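Local atomic coordinates of UDP-N-acetylglucosamine 4-epimerase (Bacillus cereus, PDB entry 3M2P), a protein that probably interconverts UDP-N-acetylglucosamine and UDP-N-acetylgalactosamine, as an NAD(P)-dependent epimerase/dehydratase family member that binds UDP. Residues A[28-33]-A[45-50]; A[55-60]-A[97-102]; A[184-189]-A[248-253]. All blocks are in the same frame, centred on the assembly; numbering follows the deposited sequence.

Interaction 1: residues A[28-33]-A[45-50]; sequences TPIILT and EYRVSD
Strands 28-33 and 45-48 run parallel, and I31 and T33, two residues apart, each use N and O to bond the neighbouring segment. I31 makes the first two bonds: its N donates to E45 O at 3.0 Å, and its carbonyl O receives R47 N at 2.8 Å, almost straight (171°). Further along, T33 N reaches R47 O only weakly, but S49 N closes the ladder on T33 O at 2.8 Å. The dense side is the face carrying I30, L32, E45 and R47. I30 has CG2 anti to the backbone N and against R47 CD (3.6 Å), while its CD1 stands over the centre of one face of the R47 guanidinium. L32 CD1 lies on R47 CB, and L32 also packs on L56 of helix 53-59. This is the edge of the Rossmann-type sheet: strand 4-8, followed by what is probably the glycine-rich turn, flanks strand 28-33 on its other side, and R34, a residue that binds UDP, comes directly after T33. E45 is gripped side-on by R47, NE meeting OE2 and NH2 meeting OE1, both from above the carboxylate plane; NH1 turns to D62 in a second salt bridge, so the charge is probably balanced by both acids. On the other face I31 and T33 are buried, and it is the outer strand, with Y46 and V48, that faces solvent: I31 CG2 meets Y46 CD2 at 3.4 Å and I31 CD1 lies over one face of the ring, with T33 CG2 near its edge.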
loop_
_atom_site.group_PDB
_atom_site.type_symbol
_atom_site.label_atom_id
_atom_site.label_comp_id
_atom_site.label_asym_id
_atom_site.label_seq_id
_atom_site.Cartn_x
_atom_site.Cartn_y
_atom_site.Cartn_z
ATOM N N THR A 28 5.178 -1.851 -32.095
ATOM C CA THR A 28 3.776 -2.085 -32.391
ATOM C C THR A 28 2.923 -2.102 -31.127
ATOM O O THR A 28 3.068 -2.990 -30.281
ATOM C CB THR A 28 3.599 -3.431 -33.102
ATOM O OG1 THR A 28 4.575 -3.559 -34.150
ATOM C CG2 THR A 28 2.193 -3.550 -33.665
ATOM N N PRO A 29 2.018 -1.124 -30.998
ATOM C CA PRO A 29 1.118 -1.066 -29.848
ATOM C C PRO A 29 -0.007 -2.079 -29.999
ATOM O O PRO A 29 -0.563 -2.212 -31.087
ATOM C CB PRO A 29 0.540 0.352 -29.924
ATOM C CG PRO A 29 1.215 1.028 -31.079
ATOM C CD PRO A 29 1.733 -0.050 -31.957
ATOM N N ILE A 30 -0.325 -2.792 -28.926
ATOM C CA ILE A 30 -1.489 -3.662 -28.912
ATOM C C ILE A 30 -2.365 -3.293 -27.719
ATOM O O ILE A 30 -2.045 -3.618 -26.579
ATOM C CB ILE A 30 -1.092 -5.152 -28.900
ATOM C CG1 ILE A 30 -0.756 -5.599 -30.327
ATOM C CG2 ILE A 30 -2.210 -6.011 -28.347
ATOM C CD1 ILE A 30 0.028 -6.886 -30.407
ATOM N N ILE A 31 -3.454 -2.578 -27.998
ATOM C CA ILE A 31 -4.350 -2.067 -26.965
ATOM C C ILE A 31 -5.196 -3.174 -26.366
ATOM O O ILE A 31 -5.963 -3.809 -27.073
ATOM C CB ILE A 31 -5.324 -0.990 -27.522
ATOM C CG1 ILE A 31 -4.610 0.342 -27.763
ATOM C CG2 ILE A 31 -6.468 -0.768 -26.571
ATOM C CD1 ILE A 31 -4.125 0.545 -29.192
ATOM N N LEU A 32 -5.057 -3.395 -25.063
ATOM C CA LEU A 32 -5.964 -4.266 -24.321
ATOM C C LEU A 32 -7.083 -3.456 -23.698
ATOM O O LEU A 32 -6.839 -2.430 -23.066
ATOM C CB LEU A 32 -5.227 -5.031 -23.222
ATOM C CG LEU A 32 -4.858 -6.469 -23.568
ATOM C CD1 LEU A 32 -4.213 -6.487 -24.936
ATOM C CD2 LEU A 32 -3.933 -7.056 -22.517
ATOM N N THR A 33 -8.310 -3.929 -23.875
ATOM C CA THR A 33 -9.479 -3.257 -23.335
ATOM C C THR A 33 -10.584 -4.277 -23.066
ATOM O O THR A 33 -10.608 -5.348 -23.664
ATOM C CB THR A 33 -9.973 -2.163 -24.306
ATOM O OG1 THR A 33 -11.175 -1.566 -23.801
ATOM C CG2 THR A 33 -10.231 -2.751 -25.681
ATOM N N GLU A 45 -3.966 -2.305 -33.416
ATOM C CA GLU A 45 -4.608 -3.565 -33.062
ATOM C C GLU A 45 -5.246 -3.442 -31.676
ATOM O O GLU A 45 -4.564 -3.129 -30.699
ATOM C CB GLU A 45 -3.632 -4.756 -33.131
ATOM C CG GLU A 45 -4.042 -5.953 -32.258
ATOM C CD GLU A 45 -3.839 -7.334 -32.913
ATOM O OE1 GLU A 45 -2.734 -7.649 -33.422
ATOM O OE2 GLU A 45 -4.804 -8.128 -32.882
ATOM N N TYR A 46 -6.560 -3.649 -31.604
ATOM C CA TYR A 46 -7.243 -3.800 -30.323
ATOM C C TYR A 46 -7.455 -5.288 -30.040
ATOM O O TYR A 46 -7.785 -6.061 -30.943
ATOM C CB TYR A 46 -8.593 -3.084 -30.330
ATOM C CG TYR A 46 -8.503 -1.578 -30.399
ATOM C CD1 TYR A 46 -8.380 -0.922 -31.620
ATOM C CD2 TYR A 46 -8.556 -0.805 -29.245
ATOM C CE1 TYR A 46 -8.301 0.456 -31.684
ATOM C CE2 TYR A 46 -8.474 0.569 -29.303
ATOM C CZ TYR A 46 -8.348 1.191 -30.525
ATOM O OH TYR A 46 -8.272 2.562 -30.580
ATOM N N ARG A 47 -7.241 -5.685 -28.792
ATOM C CA ARG A 47 -7.520 -7.040 -28.347
ATOM C C ARG A 47 -8.421 -6.984 -27.129
ATOM O O ARG A 47 -8.033 -6.457 -26.096
ATOM C CB ARG A 47 -6.224 -7.782 -28.029
ATOM C CG ARG A 47 -5.544 -8.326 -29.271
ATOM C CD ARG A 47 -4.175 -8.902 -28.985
ATOM N NE ARG A 47 -3.427 -9.076 -30.227
ATOM C CZ ARG A 47 -2.278 -9.738 -30.334
ATOM N NH1 ARG A 47 -1.718 -10.298 -29.269
ATOM N NH2 ARG A 47 -1.686 -9.834 -31.514
ATOM N N VAL A 48 -9.634 -7.506 -27.255
ATOM C CA VAL A 48 -10.602 -7.430 -26.173
ATOM C C VAL A 48 -10.284 -8.499 -25.140
ATOM O O VAL A 48 -9.956 -9.626 -25.504
ATOM C CB VAL A 48 -12.023 -7.635 -26.699
ATOM C CG1 VAL A 48 -12.998 -7.792 -25.547
ATOM C CG2 VAL A 48 -12.405 -6.486 -27.603
ATOM N N SER A 49 -10.370 -8.148 -23.859
ATOM C CA SER A 49 -10.058 -9.098 -22.789
ATOM C C SER A 49 -10.952 -8.947 -21.558
ATOM O O SER A 49 -11.586 -7.911 -21.357
ATOM C CB SER A 49 -8.591 -8.989 -22.377
ATOM O OG SER A 49 -8.318 -9.805 -21.249
ATOM N N ASP A 50 -11.007 -9.986 -20.735
ATOM C CA ASP A 50 -11.804 -9.926 -19.521
ATOM C C ASP A 50 -10.898 -9.943 -18.303
ATOM O O ASP A 50 -11.359 -10.075 -17.170
ATOM C CB ASP A 50 -12.830 -11.059 -19.476
ATOM C CG ASP A 50 -12.195 -12.423 -19.356
ATOM O OD1 ASP A 50 -10.955 -12.515 -19.283
ATOM O OD2 ASP A 50 -12.943 -13.416 -19.324
#

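Interaction 2: residues A[55-60]-A[97-102]; sequences DLINQL and YENNIS
The side-chain amide of N99 is the flat group of this contact, and it is used in its own plane: ND2 points at I57 O, which sits at the edge of the amide 2.8 Å away. The carbonyl is met on a lone pair, in its own plane, at a C=O...N angle of 120°, and the N-H...O angle is 156°. L60 lies over one face of the amide, its CB above N99 ND2 at 3.7 Å and its carbonyl O above N99 CG at 3.6 Å. ND2 also donates to A95 O in the last turn of helix 83-98, so two carbonyls from two helices fix the rotation of the group. N99 CG lies anti to its own carbonyl carbon (chi1 -72°), which carries the amide across to helix 53-59. Two helices of the Rossmann-type domain thus meet by their C-terminal ends. Helix 83-98 finishes in a Schellman motif, in which N100 takes positive phi and its N bonds to Y97 O; the chain then turns through I101 toward strand 103-109. I101 CD1 comes to 3.7 Å from L60 O, on the buried side, where C96 touches the side chains of both L60 and I101. Toward solvent the packing thins to the side chains of I57 and the exposed E98, which cross obliquely, CD1 of I57 4.0 Å from CG of E98.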
loop_
_atom_site.group_PDB
_atom_site.type_symbol
_atom_site.label_atom_id
_atom_site.label_comp_id
_atom_site.label_asym_id
_atom_site.label_seq_id
_atom_site.Cartn_x
_atom_site.Cartn_y
_atom_site.Cartn_z
ATOM N N ASP A 55 -7.595 -15.958 -19.890
ATOM C CA ASP A 55 -7.779 -15.174 -21.095
ATOM C C ASP A 55 -6.541 -14.376 -21.486
ATOM O O ASP A 55 -6.187 -14.312 -22.663
ATOM C CB ASP A 55 -8.947 -14.220 -20.951
ATOM C CG ASP A 55 -9.323 -13.615 -22.255
ATOM O OD1 ASP A 55 -9.569 -14.386 -23.200
ATOM O OD2 ASP A 55 -9.348 -12.381 -22.358
ATOM N N LEU A 56 -5.895 -13.748 -20.508
ATOM C CA LEU A 56 -4.729 -12.914 -20.801
ATOM C C LEU A 56 -3.611 -13.784 -21.369
ATOM O O LEU A 56 -2.901 -13.378 -22.301
ATOM C CB LEU A 56 -4.259 -12.151 -19.552
ATOM C CG LEU A 56 -5.253 -11.107 -19.035
ATOM C CD1 LEU A 56 -4.977 -10.761 -17.583
ATOM C CD2 LEU A 56 -5.255 -9.865 -19.931
ATOM N N ILE A 57 -3.474 -14.983 -20.803
ATOM C CA ILE A 57 -2.507 -15.944 -21.293
ATOM C C ILE A 57 -2.543 -15.927 -22.813
ATOM O O ILE A 57 -1.508 -15.867 -23.458
ATOM C CB ILE A 57 -2.794 -17.358 -20.754
ATOM C CG1 ILE A 57 -2.216 -17.508 -19.349
ATOM C CG2 ILE A 57 -2.203 -18.417 -21.662
ATOM C CD1 ILE A 57 -2.562 -18.800 -18.706
ATOM N N ASN A 58 -3.740 -15.932 -23.380
ATOM C CA ASN A 58 -3.884 -15.937 -24.827
ATOM C C ASN A 58 -3.777 -14.558 -25.477
ATOM O O ASN A 58 -3.282 -14.443 -26.601
ATOM C CB ASN A 58 -5.177 -16.643 -25.234
ATOM C CG ASN A 58 -5.154 -18.121 -24.889
ATOM O OD1 ASN A 58 -6.147 -18.687 -24.436
ATOM N ND2 ASN A 58 -3.998 -18.752 -25.083
ATOM N N GLN A 59 -4.215 -13.510 -24.784
ATOM C CA GLN A 59 -4.110 -12.166 -25.340
ATOM C C GLN A 59 -2.657 -11.668 -25.327
ATOM O O GLN A 59 -2.339 -10.636 -25.914
ATOM C CB GLN A 59 -5.020 -11.187 -24.592
ATOM C CG GLN A 59 -6.461 -11.658 -24.454
ATOM C CD GLN A 59 -7.124 -11.899 -25.791
ATOM O OE1 GLN A 59 -7.127 -11.035 -26.660
ATOM N NE2 GLN A 59 -7.693 -13.079 -25.962
ATOM N N LEU A 60 -1.776 -12.408 -24.668
ATOM C CA LEU A 60 -0.374 -12.025 -24.598
ATOM C C LEU A 60 0.592 -13.015 -25.274
ATOM O O LEU A 60 1.815 -12.869 -25.144
ATOM C CB LEU A 60 0.040 -11.834 -23.140
ATOM C CG LEU A 60 -0.567 -10.671 -22.367
ATOM C CD1 LEU A 60 0.134 -10.530 -21.024
ATOM C CD2 LEU A 60 -0.467 -9.401 -23.165
ATOM N N TYR A 97 4.242 -14.225 -17.029
ATOM C CA TYR A 97 5.100 -15.355 -16.708
ATOM C C TYR A 97 4.874 -16.571 -17.617
ATOM O O TYR A 97 5.828 -17.138 -18.146
ATOM C CB TYR A 97 4.913 -15.742 -15.246
ATOM C CG TYR A 97 5.791 -16.886 -14.785
ATOM C CD1 TYR A 97 7.107 -16.655 -14.367
ATOM C CD2 TYR A 97 5.309 -18.194 -14.752
ATOM C CE1 TYR A 97 7.917 -17.692 -13.935
ATOM C CE2 TYR A 97 6.110 -19.238 -14.323
ATOM C CZ TYR A 97 7.417 -18.982 -13.915
ATOM O OH TYR A 97 8.226 -20.016 -13.490
ATOM N N GLU A 98 3.626 -16.976 -17.803
ATOM C CA GLU A 98 3.344 -18.083 -18.702
ATOM C C GLU A 98 3.945 -17.839 -20.069
ATOM O O GLU A 98 4.617 -18.711 -20.620
ATOM C CB GLU A 98 1.847 -18.332 -18.838
ATOM C CG GLU A 98 1.336 -19.369 -17.882
ATOM C CD GLU A 98 1.972 -20.742 -18.111
ATOM O OE1 GLU A 98 2.166 -21.140 -19.290
ATOM O OE2 GLU A 98 2.268 -21.428 -17.102
ATOM N N ASN A 99 3.701 -16.658 -20.622
ATOM C CA ASN A 99 4.169 -16.338 -21.968
ATOM C C ASN A 99 5.644 -15.954 -21.995
ATOM O O ASN A 99 6.205 -15.615 -23.042
ATOM C CB ASN A 99 3.315 -15.232 -22.569
ATOM C CG ASN A 99 1.930 -15.711 -22.943
ATOM O OD1 ASN A 99 1.770 -16.468 -23.906
ATOM N ND2 ASN A 99 0.918 -15.275 -22.191
ATOM N N ASN A 100 6.261 -16.037 -20.821
ATOM C CA ASN A 100 7.651 -15.651 -20.613
ATOM C C ASN A 100 7.983 -14.185 -20.936
ATOM O O ASN A 100 9.057 -13.886 -21.462
ATOM C CB ASN A 100 8.595 -16.603 -21.341
ATOM C CG ASN A 100 9.746 -17.055 -20.455
ATOM O OD1 ASN A 100 9.569 -17.910 -19.572
ATOM N ND2 ASN A 100 10.932 -16.478 -20.675
ATOM N N ILE A 101 7.056 -13.282 -20.616
ATOM C CA ILE A 101 7.307 -11.847 -20.700
ATOM C C ILE A 101 7.884 -11.349 -19.384
ATOM O O ILE A 101 7.419 -11.718 -18.310
ATOM C CB ILE A 101 6.025 -11.029 -20.952
ATOM C CG1 ILE A 101 5.495 -11.215 -22.372
ATOM C CG2 ILE A 101 6.295 -9.576 -20.708
ATOM C CD1 ILE A 101 4.271 -12.077 -22.441
ATOM N N SER A 102 8.898 -10.503 -19.449
ATOM C CA SER A 102 9.420 -9.955 -18.210
ATOM C C SER A 102 9.587 -8.445 -18.259
ATOM O O SER A 102 9.549 -7.799 -17.224
ATOM C CB SER A 102 10.697 -10.683 -17.779
ATOM O OG SER A 102 11.347 -11.252 -18.902
#

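Interaction 3: residues A[184-189]-A[248-253]; sequences GEQLTL and NLLVKN
Four backbone hydrogen bonds join the two short parallel strands 187-189 and 249-251, and around them the rest of the contact is arranged. L187 stands between two partners: its N donates to N248 O at 3.0 Å, from above the carbonyl plane of N248, and its O accepts L250 N at 2.6 Å, nearly along the C=O axis. L189 repeats the pattern, its N bonding to L250 O and its O receiving K252 N at 3.1 Å. On the face of L187, L189, L249 and V251, L249 CG is anti to the backbone N (chi1 175°), which sends CD1 over L187 O and on to L189 CG at 4.0 Å. On the other face T188 and L250 lie side by side, T188 CG2 against L250 CB at 3.5 Å, and the K252 side chain crosses T188 obliquely, CD near OG1. Ahead of the strands, Q186 extends from a CG anti to its backbone N so that its terminal amide lies across L250, NE2 and CD both beside L250 CB. N248 meets Q186 nearly at a right angle, with its OD1 beside Q186 CB (3.3 Å); its ND2 finds its polar partner in N245 OD1. N245 also donates to E185 O, and so ties the residues before both strands together from the chain that leads out of helix 232-242. That helix, through N232, Y233, N237 and N240, packs on the L187, L189 and L249 face, while F177, Q180 and A181 of helix 173-182 pack on L187, with F177 also touching L189. The two-stranded sheet is therefore backed on one face by both helices and is partly exposed on the face of T188 and L250.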
loop_
_atom_site.group_PDB
_atom_site.type_symbol
_atom_site.label_atom_id
_atom_site.label_comp_id
_atom_site.label_asym_id
_atom_site.label_seq_id
_atom_site.Cartn_x
_atom_site.Cartn_y
_atom_site.Cartn_z
ATOM N N GLY A 184 -12.038 32.386 -22.800
ATOM C CA GLY A 184 -11.803 33.706 -22.243
ATOM C C GLY A 184 -12.745 33.967 -21.079
ATOM O O GLY A 184 -13.731 34.691 -21.208
ATOM N N GLU A 185 -12.442 33.360 -19.939
ATOM C CA GLU A 185 -13.303 33.455 -18.775
ATOM C C GLU A 185 -12.507 33.471 -17.473
ATOM O O GLU A 185 -11.416 32.910 -17.388
ATOM C CB GLU A 185 -14.308 32.311 -18.767
ATOM C CG GLU A 185 -15.304 32.425 -17.633
ATOM C CD GLU A 185 -16.384 31.377 -17.713
ATOM O OE1 GLU A 185 -16.659 30.914 -18.844
ATOM O OE2 GLU A 185 -16.948 31.023 -16.648
ATOM N N GLN A 186 -13.052 34.118 -16.453
ATOM C CA GLN A 186 -12.300 34.297 -15.226
ATOM C C GLN A 186 -12.027 32.976 -14.510
ATOM O O GLN A 186 -12.957 32.267 -14.121
ATOM C CB GLN A 186 -13.010 35.270 -14.286
ATOM C CG GLN A 186 -12.099 35.798 -13.192
ATOM C CD GLN A 186 -12.754 36.868 -12.341
ATOM O OE1 GLN A 186 -13.952 36.791 -12.043
ATOM N NE2 GLN A 186 -11.967 37.875 -11.937
ATOM N N LEU A 187 -10.744 32.655 -14.349
ATOM C CA LEU A 187 -10.311 31.586 -13.452
ATOM C C LEU A 187 -10.388 32.060 -11.995
ATOM O O LEU A 187 -10.056 33.208 -11.688
ATOM C CB LEU A 187 -8.878 31.166 -13.772
ATOM C CG LEU A 187 -8.630 30.184 -14.916
ATOM C CD1 LEU A 187 -9.581 30.414 -16.076
ATOM C CD2 LEU A 187 -7.187 30.264 -15.370
ATOM N N THR A 188 -10.833 31.177 -11.102
ATOM C CA THR A 188 -10.916 31.502 -9.682
ATOM C C THR A 188 -10.134 30.490 -8.856
ATOM O O THR A 188 -9.876 29.376 -9.308
ATOM C CB THR A 188 -12.373 31.538 -9.181
ATOM O OG1 THR A 188 -12.983 30.257 -9.376
ATOM C CG2 THR A 188 -13.169 32.582 -9.924
ATOM N N LEU A 189 -9.746 30.891 -7.651
ATOM C CA LEU A 189 -9.087 30.001 -6.714
ATOM C C LEU A 189 -9.789 30.194 -5.397
ATOM O O LEU A 189 -9.873 31.320 -4.930
ATOM C CB LEU A 189 -7.617 30.391 -6.562
ATOM C CG LEU A 189 -6.649 30.160 -7.732
ATOM C CD1 LEU A 189 -5.381 30.936 -7.506
ATOM C CD2 LEU A 189 -6.328 28.692 -7.926
ATOM N N ASN A 248 -6.904 37.424 -16.028
ATOM C CA ASN A 248 -8.256 37.014 -15.708
ATOM C C ASN A 248 -8.263 35.961 -14.588
ATOM O O ASN A 248 -8.647 34.811 -14.808
ATOM C CB ASN A 248 -8.957 36.498 -16.969
ATOM C CG ASN A 248 -10.465 36.708 -16.928
ATOM O OD1 ASN A 248 -10.995 37.295 -15.980
ATOM N ND2 ASN A 248 -11.162 36.233 -17.957
ATOM N N LEU A 249 -7.830 36.358 -13.391
ATOM C CA LEU A 249 -7.825 35.465 -12.229
ATOM C C LEU A 249 -8.493 36.096 -11.000
ATOM O O LEU A 249 -8.221 37.243 -10.649
ATOM C CB LEU A 249 -6.396 35.038 -11.891
ATOM C CG LEU A 249 -6.148 34.200 -10.634
ATOM C CD1 LEU A 249 -6.889 32.860 -10.662
ATOM C CD2 LEU A 249 -4.654 33.985 -10.456
ATOM N N LEU A 250 -9.369 35.337 -10.354
ATOM C CA LEU A 250 -10.099 35.811 -9.190
ATOM C C LEU A 250 -9.754 34.920 -8.006
ATOM O O LEU A 250 -9.757 33.700 -8.122
ATOM C CB LEU A 250 -11.606 35.733 -9.471
ATOM C CG LEU A 250 -12.691 36.408 -8.617
ATOM C CD1 LEU A 250 -12.485 36.215 -7.121
ATOM C CD2 LEU A 250 -12.802 37.881 -8.965
ATOM N N VAL A 251 -9.445 35.518 -6.866
ATOM C CA VAL A 251 -9.346 34.742 -5.639
ATOM C C VAL A 251 -10.597 34.990 -4.780
ATOM O O VAL A 251 -10.795 36.090 -4.245
ATOM C CB VAL A 251 -8.062 35.059 -4.861
ATOM C CG1 VAL A 251 -8.009 34.240 -3.584
ATOM C CG2 VAL A 251 -6.854 34.765 -5.720
ATOM N N LYS A 252 -11.438 33.959 -4.670
ATOM C CA LYS A 252 -12.748 34.058 -4.018
ATOM C C LYS A 252 -12.725 34.485 -2.543
ATOM O O LYS A 252 -13.563 35.276 -2.121
ATOM C CB LYS A 252 -13.527 32.745 -4.182
ATOM C CG LYS A 252 -14.056 32.508 -5.597
ATOM C CD LYS A 252 -14.203 31.028 -5.915
ATOM C CE LYS A 252 -15.540 30.468 -5.492
ATOM N NZ LYS A 252 -15.582 28.969 -5.570
ATOM N N ASN A 253 -11.774 33.968 -1.769
ATOM C CA ASN A 253 -11.707 34.226 -0.329
ATOM C C ASN A 253 -10.324 34.652 0.144
ATOM O O ASN A 253 -9.311 34.279 -0.450
ATOM C CB ASN A 253 -12.109 32.977 0.455
ATOM C CG ASN A 253 -13.575 32.645 0.325
ATOM O OD1 ASN A 253 -14.441 33.512 0.459
ATOM N ND2 ASN A 253 -13.866 31.374 0.085
#

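How the interactions relate
Interactions 1 and 2 belong to the Rossmann-type part of the chain and touch: S49 OG lies 3.0 Å from D55 OD2, a probable hydrogen bond, as strand 45-48 leads into helix 53-59. Interaction 1 is the more buried of the two, interaction 2 only partly so. Interaction 3 lies at the surface on the opposite side of the chain's centre, about 42 Å from interaction 1 between centres. Interactions 1 and 3 are both parallel strand pairs, but the first is one edge of the large sheet and carries a salt bridge, whereas the third is a separate two-stranded sheet with mainly apolar side-chain packing. Interaction 2 instead joins helix ends chiefly through one side-chain amide, with a little apolar packing.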